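(S)-imine reductase (Streptomyces sp. GF3546, PDB 4OQY) reduces imines to amines with S selectivity, probably using the NADPH that it binds as the hydride donor. Local coordinates at residues B[68-73]-B[89-94]; B[95-100]-B[164-169]; B[4-9]-B[62-67]; B[118-123]-B[130-135]. All coordinates share one frame; numbering follows the deposited sequence.

From the N terminus, interaction 3 comes first. It pairs strand 6-9 with strand 62-65 in the parallel part of the Rossmann sheet, closing a loop of 52 residues. Interaction 1 follows in series and closes a short loop of 15 residues, from the start of helix 70-77 to the end of strand 88-91. It touches interaction 3 through bonds between the neighbouring strands 88-91 and 62-65. Interaction 2 then opens at residue 95 and closes only on helix 163-192, so it ties the Rossmann domain to the long helix. Interaction 4 is nested inside that loop. It joins strands 113-119 and 132-136 and touches interaction 2 where Y134 meets Y168. Interactions 1, 2 and 4 also touch the second subunit.

Interaction 1. Residues B[68-73]-B[89-94]; sequences TDYDAV and IANLSS
N91 and Y70 carry this contact. The amide nitrogen ND2 of N91 lies over one face of the Y70 ring, closer to the rim than to the centre, 3.1 Å from Y70 CZ. The Y70 hydroxyl donates to a water, with 2.6 Å between Y70 OH and the water oxygen. That water donates to the backbone carbonyls of N91 and S93. S93 O also sits at the ring edge, 3.4 Å from Y70 CE1. V73 adds a methyl group, CG2, 3.5 Å from S93 OG.

The second shell fixes the amide. N91 CG is anti to the backbone N (chi1 -170°). N91 OD1 accepts from S93 N at 3.1 Å, which makes an Asx turn. It also accepts from S93 OG at 3.0 Å, in the carbonyl plane. S93 OG is in turn bonded to L67 N. On the helix side, D69 is the N-cap of helix 70-77, and its OD1 takes the N-H of A72.

The contact lies within a beta-alpha-beta unit of the Rossmann fold. T68, just before helix 70-77, and S94, after strand 88-91, bind NADPH in this enzyme. S94 OG bonds H243 of the second subunit. With the flip settled by two bonds on N91 OD1, ND2 is the atom over the ring, and the 20° between the planes means the amide lies nearly flat on it.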
loop_
_atom_site.group_PDB
_atom_site.type_symbol
_atom_site.label_atom_id
_atom_site.label_comp_id
_atom_site.label_asym_id
_atom_site.label_seq_id
_atom_site.Cartn_x
_atom_site.Cartn_y
_atom_site.Cartn_z
ATOM N N THR B 68 19.899 0.549 -16.768
ATOM C CA THR B 68 18.439 0.514 -16.706
ATOM C C THR B 68 17.869 -0.910 -16.602
ATOM O O THR B 68 16.883 -1.139 -15.904
ATOM C CB THR B 68 17.797 1.259 -17.897
ATOM O OG1 THR B 68 18.451 2.515 -18.072
ATOM C CG2 THR B 68 16.332 1.541 -17.622
ATOM N N ASP B 69 18.484 -1.855 -17.301
ATOM C CA ASP B 69 18.015 -3.243 -17.294
ATOM C C ASP B 69 19.086 -4.159 -17.877
ATOM O O ASP B 69 20.127 -3.686 -18.283
ATOM C CB ASP B 69 16.682 -3.390 -18.051
ATOM C CG ASP B 69 16.760 -2.944 -19.506
ATOM O OD1 ASP B 69 17.847 -2.947 -20.119
ATOM O OD2 ASP B 69 15.696 -2.594 -20.049
ATOM N N TYR B 70 18.839 -5.465 -17.925
ATOM C CA TYR B 70 19.866 -6.370 -18.411
ATOM C C TYR B 70 20.172 -6.226 -19.884
ATOM O O TYR B 70 21.290 -6.468 -20.281
ATOM C CB TYR B 70 19.555 -7.817 -18.036
ATOM C CG TYR B 70 19.942 -8.126 -16.609
ATOM C CD1 TYR B 70 19.884 -7.147 -15.594
ATOM C CD2 TYR B 70 20.376 -9.381 -16.262
ATOM C CE1 TYR B 70 20.241 -7.445 -14.290
ATOM C CE2 TYR B 70 20.750 -9.677 -14.959
ATOM C CZ TYR B 70 20.663 -8.728 -13.977
ATOM O OH TYR B 70 21.047 -9.073 -12.697
ATOM N N ASP B 71 19.210 -5.783 -20.684
ATOM C CA ASP B 71 19.495 -5.440 -22.071
ATOM C C ASP B 71 20.606 -4.421 -22.213
ATOM O O ASP B 71 21.459 -4.561 -23.083
ATOM C CB ASP B 71 18.253 -4.887 -22.792
ATOM C CG ASP B 71 17.225 -5.964 -23.165
ATOM O OD1 ASP B 71 17.514 -7.180 -23.227
ATOM O OD2 ASP B 71 16.078 -5.564 -23.417
ATOM N N ALA B 72 20.580 -3.389 -21.359
ATOM C CA ALA B 72 21.622 -2.364 -21.321
ATOM C C ALA B 72 22.964 -2.934 -20.884
ATOM O O ALA B 72 24.009 -2.595 -21.429
ATOM C CB ALA B 72 21.224 -1.250 -20.364
ATOM N N VAL B 73 22.914 -3.822 -19.901
ATOM C CA VAL B 73 24.076 -4.558 -19.457
ATOM C C VAL B 73 24.728 -5.360 -20.603
ATOM O O VAL B 73 25.928 -5.240 -20.840
ATOM C CB VAL B 73 23.705 -5.505 -18.305
ATOM C CG1 VAL B 73 24.858 -6.447 -17.982
ATOM C CG2 VAL B 73 23.306 -4.710 -17.073
ATOM N N ILE B 89 31.425 -8.906 -11.249
ATOM C CA ILE B 89 30.394 -7.971 -11.638
ATOM C C ILE B 89 29.341 -7.873 -10.548
ATOM O O ILE B 89 28.644 -8.842 -10.262
ATOM C CB ILE B 89 29.732 -8.436 -12.930
ATOM C CG1 ILE B 89 30.790 -8.549 -14.020
ATOM C CG2 ILE B 89 28.648 -7.453 -13.344
ATOM C CD1 ILE B 89 30.325 -9.340 -15.210
ATOM N N ALA B 90 29.249 -6.711 -9.927
ATOM C CA ALA B 90 28.192 -6.413 -8.974
ATOM C C ALA B 90 27.112 -5.697 -9.768
ATOM O O ALA B 90 27.174 -4.486 -9.980
ATOM C CB ALA B 90 28.733 -5.549 -7.846
ATOM N N ASN B 91 26.186 -6.492 -10.306
ATOM C CA ASN B 91 25.131 -5.992 -11.166
ATOM C C ASN B 91 23.942 -5.472 -10.354
ATOM O O ASN B 91 23.151 -6.257 -9.840
ATOM C CB ASN B 91 24.686 -7.103 -12.093
ATOM C CG ASN B 91 23.773 -6.608 -13.175
ATOM O OD1 ASN B 91 23.319 -5.471 -13.142
ATOM N ND2 ASN B 91 23.520 -7.448 -14.156
ATOM N N LEU B 92 23.863 -4.139 -10.217
ATOM C CA LEU B 92 22.832 -3.471 -9.429
ATOM C C LEU B 92 21.714 -2.935 -10.317
ATOM O O LEU B 92 20.916 -2.110 -9.880
ATOM C CB LEU B 92 23.449 -2.331 -8.575
ATOM C CG LEU B 92 24.658 -2.614 -7.659
ATOM C CD1 LEU B 92 24.756 -1.594 -6.534
ATOM C CD2 LEU B 92 24.726 -4.005 -7.080
ATOM N N SER B 93 21.632 -3.437 -11.552
ATOM C CA SER B 93 20.559 -3.084 -12.474
ATOM C C SER B 93 19.288 -3.929 -12.171
ATOM O O SER B 93 19.415 -5.130 -11.996
ATOM C CB SER B 93 21.002 -3.363 -13.932
ATOM O OG SER B 93 22.298 -2.862 -14.264
ATOM N N SER B 94 18.088 -3.333 -12.163
ATOM C CA SER B 94 16.793 -4.072 -11.979
ATOM C C SER B 94 16.464 -4.995 -13.125
ATOM O O SER B 94 16.485 -4.570 -14.264
ATOM C CB SER B 94 15.577 -3.102 -11.842
ATOM O OG SER B 94 14.293 -3.747 -12.150
HETATM O O HOH W 1 20.790 -7.349 -10.784
#

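Interaction 2. Residues B[95-100]-B[164-169]; sequences DTPDKA and LAAMYY
D95 meets A166 through its carbonyl oxygen, and its side chain makes the shortest polar bond of the contact. D95 OD1 accepts from T96 N at 2.8 Å through its anti lone pair. The other carboxylate oxygen, OD2, takes the N-H of Y70. The carboxylate thus bonds the backbone at the starts of two helices of the Rossmann domain. Here the start of helix 97-109 packs on helix 163-192, the long helix that belongs to the C-terminal domain family.

T96 is the N-cap of helix 97-109. Its OG1 accepts from K99 N at 3.0 Å, with a fairly straight N-H...O angle of 163°. The first helical backbone bond follows, from A100 N to T96 O.

No hydrogen bond crosses between the two segments. The centre of the packing is the methyl group of A166. It points at the start of helix 97-109, with its CB 3.6 Å from D95 O and 3.9 Å from P97 N. A100 CB lies 4.2 Å from A166 CB. The small side chains allow close approach, and the CA atoms of P97 and A166 are 5.0 Å apart.

P97 and M167 extend the packing. P97 also packs on T247 of the second subunit, and M167 on V195 of that subunit. M167 CG is anti to the backbone N (chi1 -178°), and the chain then bends and carries the sulphur away. Only the near part of M167 touches the proline: P97 CG lies 3.9 Å from M167 CB and 3.7 Å from M167 N.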
loop_
_atom_site.group_PDB
_atom_site.type_symbol
_atom_site.label_atom_id
_atom_site.label_comp_id
_atom_site.label_asym_id
_atom_site.label_seq_id
_atom_site.Cartn_x
_atom_site.Cartn_y
_atom_site.Cartn_z
ATOM N N ASP B 95 16.138 -6.250 -12.817
ATOM C CA ASP B 95 15.523 -7.124 -13.781
ATOM C C ASP B 95 15.046 -8.382 -13.053
ATOM O O ASP B 95 15.100 -8.460 -11.824
ATOM C CB ASP B 95 16.498 -7.431 -14.939
ATOM C CG ASP B 95 15.806 -7.500 -16.286
ATOM O OD1 ASP B 95 14.718 -8.118 -16.345
ATOM O OD2 ASP B 95 16.370 -6.964 -17.282
ATOM N N THR B 96 14.555 -9.351 -13.808
ATOM C CA THR B 96 13.856 -10.464 -13.217
ATOM C C THR B 96 14.832 -11.477 -12.662
ATOM O O THR B 96 15.970 -11.535 -13.110
ATOM C CB THR B 96 12.982 -11.190 -14.249
ATOM O OG1 THR B 96 13.827 -11.861 -15.195
ATOM C CG2 THR B 96 12.069 -10.206 -14.950
ATOM N N PRO B 97 14.372 -12.284 -11.695
ATOM C CA PRO B 97 15.185 -13.366 -11.176
ATOM C C PRO B 97 15.715 -14.263 -12.294
ATOM O O PRO B 97 16.880 -14.633 -12.268
ATOM C CB PRO B 97 14.229 -14.109 -10.237
ATOM C CG PRO B 97 13.309 -13.049 -9.749
ATOM C CD PRO B 97 13.119 -12.135 -10.930
ATOM N N ASP B 98 14.889 -14.609 -13.275
ATOM C CA ASP B 98 15.383 -15.476 -14.334
ATOM C C ASP B 98 16.450 -14.813 -15.195
ATOM O O ASP B 98 17.380 -15.485 -15.613
ATOM C CB ASP B 98 14.239 -16.020 -15.192
ATOM C CG ASP B 98 13.451 -17.104 -14.484
ATOM O OD1 ASP B 98 13.857 -17.544 -13.380
ATOM O OD2 ASP B 98 12.408 -17.518 -15.029
ATOM N N LYS B 99 16.337 -13.509 -15.451
ATOM C CA LYS B 99 17.428 -12.784 -16.133
ATOM C C LYS B 99 18.721 -12.793 -15.319
ATOM O O LYS B 99 19.799 -12.948 -15.877
ATOM C CB LYS B 99 17.032 -11.349 -16.483
ATOM C CG LYS B 99 16.019 -11.257 -17.612
ATOM C CD LYS B 99 16.667 -11.413 -18.978
ATOM C CE LYS B 99 15.956 -10.622 -20.064
ATOM N NZ LYS B 99 14.470 -10.689 -19.990
ATOM N N ALA B 100 18.614 -12.594 -14.003
ATOM C CA ALA B 100 19.778 -12.649 -13.108
ATOM C C ALA B 100 20.471 -14.020 -13.184
ATOM O O ALA B 100 21.702 -14.113 -13.235
ATOM C CB ALA B 100 19.360 -12.335 -11.671
ATOM N N LEU B 164 17.913 -14.637 -6.313
ATOM C CA LEU B 164 17.347 -14.276 -5.006
ATOM C C LEU B 164 17.295 -12.774 -4.739
ATOM O O LEU B 164 16.248 -12.272 -4.350
ATOM C CB LEU B 164 18.092 -14.967 -3.864
ATOM C CG LEU B 164 17.774 -16.455 -3.717
ATOM C CD1 LEU B 164 18.795 -17.154 -2.843
ATOM C CD2 LEU B 164 16.375 -16.655 -3.161
ATOM N N ALA B 165 18.383 -12.049 -4.971
ATOM C CA ALA B 165 18.375 -10.600 -4.672
ATOM C C ALA B 165 17.398 -9.921 -5.592
ATOM O O ALA B 165 16.751 -8.961 -5.202
ATOM C CB ALA B 165 19.740 -9.982 -4.844
ATOM N N ALA B 166 17.293 -10.431 -6.830
ATOM C CA ALA B 166 16.353 -9.855 -7.772
ATOM C C ALA B 166 14.919 -10.125 -7.338
ATOM O O ALA B 166 14.065 -9.275 -7.517
ATOM C CB ALA B 166 16.609 -10.341 -9.189
ATOM N N MET B 167 14.665 -11.290 -6.746
ATOM C CA MET B 167 13.331 -11.651 -6.280
ATOM C C MET B 167 12.917 -10.691 -5.177
ATOM O O MET B 167 11.810 -10.171 -5.191
ATOM C CB MET B 167 13.277 -13.115 -5.806
ATOM C CG MET B 167 11.918 -13.630 -5.329
ATOM S SD MET B 167 11.518 -13.294 -3.601
ATOM C CE MET B 167 12.655 -14.365 -2.750
ATOM N N TYR B 168 13.804 -10.472 -4.217
ATOM C CA TYR B 168 13.465 -9.581 -3.114
ATOM C C TYR B 168 13.182 -8.177 -3.626
ATOM O O TYR B 168 12.241 -7.532 -3.175
ATOM C CB TYR B 168 14.585 -9.509 -2.101
ATOM C CG TYR B 168 14.681 -10.652 -1.137
ATOM C CD1 TYR B 168 15.218 -11.878 -1.523
ATOM C CD2 TYR B 168 14.270 -10.506 0.187
ATOM C CE1 TYR B 168 15.341 -12.924 -0.619
ATOM C CE2 TYR B 168 14.372 -11.544 1.083
ATOM C CZ TYR B 168 14.923 -12.742 0.693
ATOM O OH TYR B 168 15.036 -13.759 1.612
ATOM N N TYR B 169 13.997 -7.705 -4.565
ATOM C CA TYR B 169 13.785 -6.386 -5.164
ATOM C C TYR B 169 12.436 -6.300 -5.867
ATOM O O TYR B 169 11.685 -5.359 -5.654
ATOM C CB TYR B 169 14.898 -5.992 -6.141
ATOM C CG TYR B 169 14.685 -4.632 -6.765
ATOM C CD1 TYR B 169 15.032 -3.481 -6.093
ATOM C CD2 TYR B 169 14.126 -4.513 -8.034
ATOM C CE1 TYR B 169 14.817 -2.232 -6.655
ATOM C CE2 TYR B 169 13.915 -3.276 -8.606
ATOM C CZ TYR B 169 14.271 -2.139 -7.904
ATOM O OH TYR B 169 14.059 -0.916 -8.457
#

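Interaction 3. Residues B[4-9]-B[62-67]; sequences QSVTVI and LIVLSL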
loop_
_atom_site.group_PDB
_atom_site.type_symbol
_atom_site.label_atom_id
_atom_site.label_comp_id
_atom_site.label_asym_id
_atom_site.label_seq_id
_atom_site.Cartn_x
_atom_site.Cartn_y
_atom_site.Cartn_z
ATOM N N GLN B 4 39.633 -0.176 -1.295
ATOM C CA GLN B 4 39.597 -0.898 -2.585
ATOM C C GLN B 4 39.130 0.035 -3.699
ATOM O O GLN B 4 38.074 0.660 -3.604
ATOM C CB GLN B 4 38.688 -2.159 -2.558
ATOM C CG GLN B 4 39.113 -3.259 -3.545
ATOM C CD GLN B 4 38.005 -4.226 -4.045
ATOM O OE1 GLN B 4 36.896 -4.323 -3.493
ATOM N NE2 GLN B 4 38.329 -4.964 -5.108
ATOM N N SER B 5 39.887 0.134 -4.780
ATOM C CA SER B 5 39.394 0.921 -5.883
ATOM C C SER B 5 38.339 0.117 -6.645
ATOM O O SER B 5 38.260 -1.107 -6.532
ATOM C CB SER B 5 40.529 1.379 -6.779
ATOM O OG SER B 5 41.402 0.309 -6.991
ATOM N N VAL B 6 37.529 0.816 -7.420
ATOM C CA VAL B 6 36.337 0.208 -8.029
ATOM C C VAL B 6 35.957 0.894 -9.327
ATOM O O VAL B 6 36.302 2.037 -9.546
ATOM C CB VAL B 6 35.168 0.273 -7.020
ATOM C CG1 VAL B 6 34.892 1.703 -6.609
ATOM C CG2 VAL B 6 33.905 -0.381 -7.558
ATOM N N THR B 7 35.302 0.154 -10.220
ATOM C CA THR B 7 34.803 0.720 -11.448
ATOM C C THR B 7 33.288 0.806 -11.337
ATOM O O THR B 7 32.644 -0.117 -10.815
ATOM C CB THR B 7 35.221 -0.144 -12.662
ATOM O OG1 THR B 7 36.630 -0.001 -12.879
ATOM C CG2 THR B 7 34.477 0.262 -13.923
ATOM N N VAL B 8 32.731 1.915 -11.808
ATOM C CA VAL B 8 31.304 2.087 -11.926
ATOM C C VAL B 8 30.988 2.389 -13.403
ATOM O O VAL B 8 31.492 3.356 -13.984
ATOM C CB VAL B 8 30.756 3.206 -11.010
ATOM C CG1 VAL B 8 29.247 3.377 -11.201
ATOM C CG2 VAL B 8 31.070 2.907 -9.541
ATOM N N ILE B 9 30.140 1.553 -13.980
ATOM C CA ILE B 9 29.629 1.734 -15.351
ATOM C C ILE B 9 28.141 2.110 -15.302
ATOM O O ILE B 9 27.333 1.386 -14.708
ATOM C CB ILE B 9 29.834 0.436 -16.157
ATOM C CG1 ILE B 9 31.335 0.204 -16.399
ATOM C CG2 ILE B 9 29.085 0.465 -17.496
ATOM C CD1 ILE B 9 31.627 -1.150 -17.038
ATOM N N LEU B 62 36.589 -5.260 -9.238
ATOM C CA LEU B 62 35.184 -5.040 -8.904
ATOM C C LEU B 62 34.534 -4.006 -9.801
ATOM O O LEU B 62 34.910 -2.825 -9.798
ATOM C CB LEU B 62 35.017 -4.583 -7.465
ATOM C CG LEU B 62 33.564 -4.492 -7.010
ATOM C CD1 LEU B 62 32.935 -5.868 -6.951
ATOM C CD2 LEU B 62 33.485 -3.837 -5.648
ATOM N N ILE B 63 33.566 -4.489 -10.578
ATOM C CA ILE B 63 32.850 -3.715 -11.566
ATOM C C ILE B 63 31.396 -3.617 -11.130
ATOM O O ILE B 63 30.664 -4.606 -11.132
ATOM C CB ILE B 63 32.879 -4.424 -12.947
ATOM C CG1 ILE B 63 34.314 -4.851 -13.309
ATOM C CG2 ILE B 63 32.246 -3.548 -14.011
ATOM C CD1 ILE B 63 35.344 -3.740 -13.432
ATOM N N VAL B 64 30.981 -2.412 -10.789
ATOM C CA VAL B 64 29.621 -2.125 -10.380
ATOM C C VAL B 64 28.851 -1.555 -11.547
ATOM O O VAL B 64 29.248 -0.538 -12.143
ATOM C CB VAL B 64 29.597 -1.057 -9.273
ATOM C CG1 VAL B 64 28.158 -0.697 -8.908
ATOM C CG2 VAL B 64 30.361 -1.568 -8.066
ATOM N N LEU B 65 27.734 -2.192 -11.853
ATOM C CA LEU B 65 26.884 -1.777 -12.952
ATOM C C LEU B 65 25.614 -1.185 -12.400
ATOM O O LEU B 65 24.922 -1.797 -11.574
ATOM C CB LEU B 65 26.492 -2.970 -13.840
ATOM C CG LEU B 65 27.571 -3.902 -14.391
ATOM C CD1 LEU B 65 26.894 -4.984 -15.210
ATOM C CD2 LEU B 65 28.631 -3.211 -15.229
ATOM N N SER B 66 25.312 0.013 -12.871
ATOM C CA SER B 66 24.082 0.693 -12.527
ATOM C C SER B 66 23.415 1.132 -13.814
ATOM O O SER B 66 23.575 2.279 -14.246
ATOM C CB SER B 66 24.386 1.912 -11.668
ATOM O OG SER B 66 23.181 2.417 -11.156
ATOM N N LEU B 67 22.703 0.205 -14.442
ATOM C CA LEU B 67 22.110 0.427 -15.766
ATOM C C LEU B 67 20.614 0.167 -15.719
ATOM O O LEU B 67 20.100 -0.355 -14.742
ATOM C CB LEU B 67 22.794 -0.464 -16.799
ATOM C CG LEU B 67 24.285 -0.138 -16.991
ATOM C CD1 LEU B 67 25.051 -1.284 -17.618
ATOM C CD2 LEU B 67 24.485 1.135 -17.803
HETATM O O HOH W 2 38.316 -3.794 -7.494
#
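I9 packs on I63 and L65 and gives up more surface to this contact than any other residue. Its CG1 is anti to the carbonyl carbon (chi1 -68°), and the chain runs on extended. This carries CD1 across I63 at a slant, 3.9 Å from I63 CG2. I9 also lies alongside L65, the two side chains pointing the same way, with I9 CB 4.0 Å from L65 CD2. Its backbone is held at both ends: I9 N donates to V64 O at 2.9 Å, and I9 O accepts from S66 N.

V64 is the next link. V64 N donates to T7 O at 2.8 Å. V64 O takes a further CA-H...O contact from V8 CA, beside the bond from I9 N. V64 CG2 meets V6 CG2 at 3.8 Å.

This is parallel pairing in the Rossmann sheet, with strands 6-9 and 62-65 inclined by 24°. T7, I9, I63 and L65 share one face, where helix 70-77 packs on L65. V8 and V64 are on the other, and helix 13-24 packs on V8. The strand ends lead to the cofactor site: L67 binds NADPH, as does G12 in the turn after strand 6-9.

L62 sits at the other end. L62 O accepts from T7 N at 3.0 Å. A water bridges S5 O and L62 N. L62 CG is anti to the backbone N, and CD2 packs 4.0 Å from V6 CG2. Q4 crosses L62 at about a right angle, its OE1 bonded to T148. On the face of the sheet away from V64, I63 lies beside T7, pointing the same way. T7 OG1 bonds A56 O and N60 OD1.

Interaction 4. Residues B[118-123]-B[130-135]; sequences GVQVPP and ESSTYY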
loop_
_atom_site.group_PDB
_atom_site.type_symbol
_atom_site.label_atom_id
_atom_site.label_comp_id
_atom_site.label_asym_id
_atom_site.label_seq_id
_atom_site.Cartn_x
_atom_site.Cartn_y
_atom_site.Cartn_z
ATOM N N GLY B 118 20.050 -5.806 -5.407
ATOM C CA GLY B 118 18.756 -5.106 -5.484
ATOM C C GLY B 118 18.738 -3.908 -4.524
ATOM O O GLY B 118 18.564 -4.084 -3.315
ATOM N N VAL B 119 18.950 -2.711 -5.064
ATOM C CA VAL B 119 19.092 -1.492 -4.241
ATOM C C VAL B 119 17.704 -1.096 -3.765
ATOM O O VAL B 119 16.765 -1.051 -4.554
ATOM C CB VAL B 119 19.780 -0.348 -5.020
ATOM C CG1 VAL B 119 19.884 0.920 -4.164
ATOM C CG2 VAL B 119 21.167 -0.798 -5.478
ATOM N N GLN B 120 17.557 -0.858 -2.470
ATOM C CA GLN B 120 16.228 -0.670 -1.904
ATOM C C GLN B 120 15.791 0.777 -1.836
ATOM O O GLN B 120 14.648 1.041 -1.450
ATOM C CB GLN B 120 16.159 -1.257 -0.499
ATOM C CG GLN B 120 16.371 -2.753 -0.462
ATOM C CD GLN B 120 16.757 -3.216 0.910
ATOM O OE1 GLN B 120 16.353 -2.616 1.911
ATOM N NE2 GLN B 120 17.548 -4.273 0.980
ATOM N N VAL B 121 16.682 1.693 -2.212
ATOM C CA VAL B 121 16.484 3.106 -2.012
ATOM C C VAL B 121 16.781 3.895 -3.279
ATOM O O VAL B 121 17.566 3.469 -4.109
ATOM C CB VAL B 121 17.415 3.645 -0.907
ATOM C CG1 VAL B 121 17.088 3.015 0.439
ATOM C CG2 VAL B 121 18.878 3.404 -1.262
ATOM N N PRO B 122 16.184 5.093 -3.399
ATOM C CA PRO B 122 16.552 6.008 -4.482
ATOM C C PRO B 122 17.930 6.683 -4.251
ATOM O O PRO B 122 18.469 6.681 -3.124
ATOM C CB PRO B 122 15.432 7.054 -4.430
ATOM C CG PRO B 122 15.111 7.128 -2.982
ATOM C CD PRO B 122 15.188 5.700 -2.497
ATOM N N PRO B 123 18.491 7.282 -5.313
ATOM C CA PRO B 123 19.857 7.790 -5.253
ATOM C C PRO B 123 20.224 8.700 -4.080
ATOM O O PRO B 123 21.321 8.551 -3.563
ATOM C CB PRO B 123 20.003 8.542 -6.570
ATOM C CG PRO B 123 19.103 7.809 -7.491
ATOM C CD PRO B 123 17.915 7.443 -6.662
ATOM N N GLU B 130 20.657 4.120 7.037
ATOM C CA GLU B 130 19.499 3.241 7.017
ATOM C C GLU B 130 19.260 2.584 5.628
ATOM O O GLU B 130 18.318 1.819 5.449
ATOM C CB GLU B 130 18.276 3.973 7.604
ATOM C CG GLU B 130 18.329 4.102 9.143
ATOM C CD GLU B 130 17.794 5.420 9.741
ATOM O OE1 GLU B 130 16.578 5.679 9.599
ATOM O OE2 GLU B 130 18.565 6.178 10.409
ATOM N N SER B 131 20.152 2.828 4.673
ATOM C CA SER B 131 20.014 2.267 3.335
ATOM C C SER B 131 20.520 0.845 3.254
ATOM O O SER B 131 21.501 0.491 3.900
ATOM C CB SER B 131 20.773 3.120 2.346
ATOM O OG SER B 131 20.148 4.365 2.385
ATOM N N SER B 132 19.858 0.044 2.421
ATOM C CA SER B 132 20.245 -1.357 2.264
ATOM C C SER B 132 20.046 -1.841 0.823
ATOM O O SER B 132 19.301 -1.232 0.054
ATOM C CB SER B 132 19.477 -2.219 3.265
ATOM O OG SER B 132 20.024 -3.522 3.324
ATOM N N THR B 133 20.816 -2.872 0.476
ATOM C CA THR B 133 20.784 -3.525 -0.815
ATOM C C THR B 133 20.769 -5.031 -0.563
ATOM O O THR B 133 21.564 -5.554 0.227
ATOM C CB THR B 133 22.022 -3.148 -1.671
ATOM O OG1 THR B 133 22.012 -1.738 -1.943
ATOM C CG2 THR B 133 22.066 -3.909 -3.017
ATOM N N TYR B 134 19.862 -5.720 -1.237
ATOM C CA TYR B 134 19.871 -7.195 -1.289
ATOM C C TYR B 134 20.999 -7.694 -2.173
ATOM O O TYR B 134 21.176 -7.182 -3.275
ATOM C CB TYR B 134 18.572 -7.714 -1.882
ATOM C CG TYR B 134 17.320 -7.230 -1.199
ATOM C CD1 TYR B 134 16.986 -7.683 0.059
ATOM C CD2 TYR B 134 16.449 -6.361 -1.833
ATOM C CE1 TYR B 134 15.827 -7.275 0.675
ATOM C CE2 TYR B 134 15.296 -5.915 -1.205
ATOM C CZ TYR B 134 14.994 -6.389 0.038
ATOM O OH TYR B 134 13.861 -5.989 0.682
ATOM N N TYR B 135 21.726 -8.719 -1.723
ATOM C CA TYR B 135 22.782 -9.328 -2.532
ATOM C C TYR B 135 22.591 -10.825 -2.595
ATOM O O TYR B 135 22.151 -11.439 -1.620
ATOM C CB TYR B 135 24.178 -9.017 -1.977
ATOM C CG TYR B 135 24.632 -7.625 -2.308
ATOM C CD1 TYR B 135 25.079 -7.304 -3.583
ATOM C CD2 TYR B 135 24.580 -6.611 -1.347
ATOM C CE1 TYR B 135 25.477 -6.015 -3.885
ATOM C CE2 TYR B 135 24.956 -5.327 -1.654
ATOM C CZ TYR B 135 25.412 -5.027 -2.910
ATOM O OH TYR B 135 25.786 -3.729 -3.187
HETATM O O HOH W 3 18.126 -5.500 3.665
HETATM O O HOH W 4 16.838 0.271 2.606
#
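G118 pairs with Y134 through two backbone bonds. G118 N donates to Y134 O at 2.8 Å, and G118 O accepts from Y134 N. G118 O also receives a CA-H...O contact from T133 CA. V119 faces T133 in the next, non-hydrogen-bonded pair, with V119 CG2 3.8 Å from T133 OG1. That hydroxyl bonds T153.

Strands 113-119 and 132-136 are antiparallel neighbours, at the point where the otherwise parallel Rossmann sheet reverses direction.

Q120 continues the pairing, its N donating to S132 O at 3.1 Å. The Q120 and Y134 side chains cross at about a right angle, yet amide and ring planes are only 32° apart. Q120 CG is anti to the carbonyl carbon (chi1 -63°) and lies 3.4 Å from Y134 CE2. Beyond it the chain is extended, which sets NE2 over the centre of the ring, 3.4 Å from Y134 CZ. One water accepts from Q120 NE2 and bonds S132 OG, which also bonds N154. A second water donates to Q120 OE1. Y134 also meets Y168 ring to ring and packs on M207 of the second subunit.

V121 sets both methyls against S131, with V121 CG1 3.9 Å from S131 OG, whose partner is L125 O.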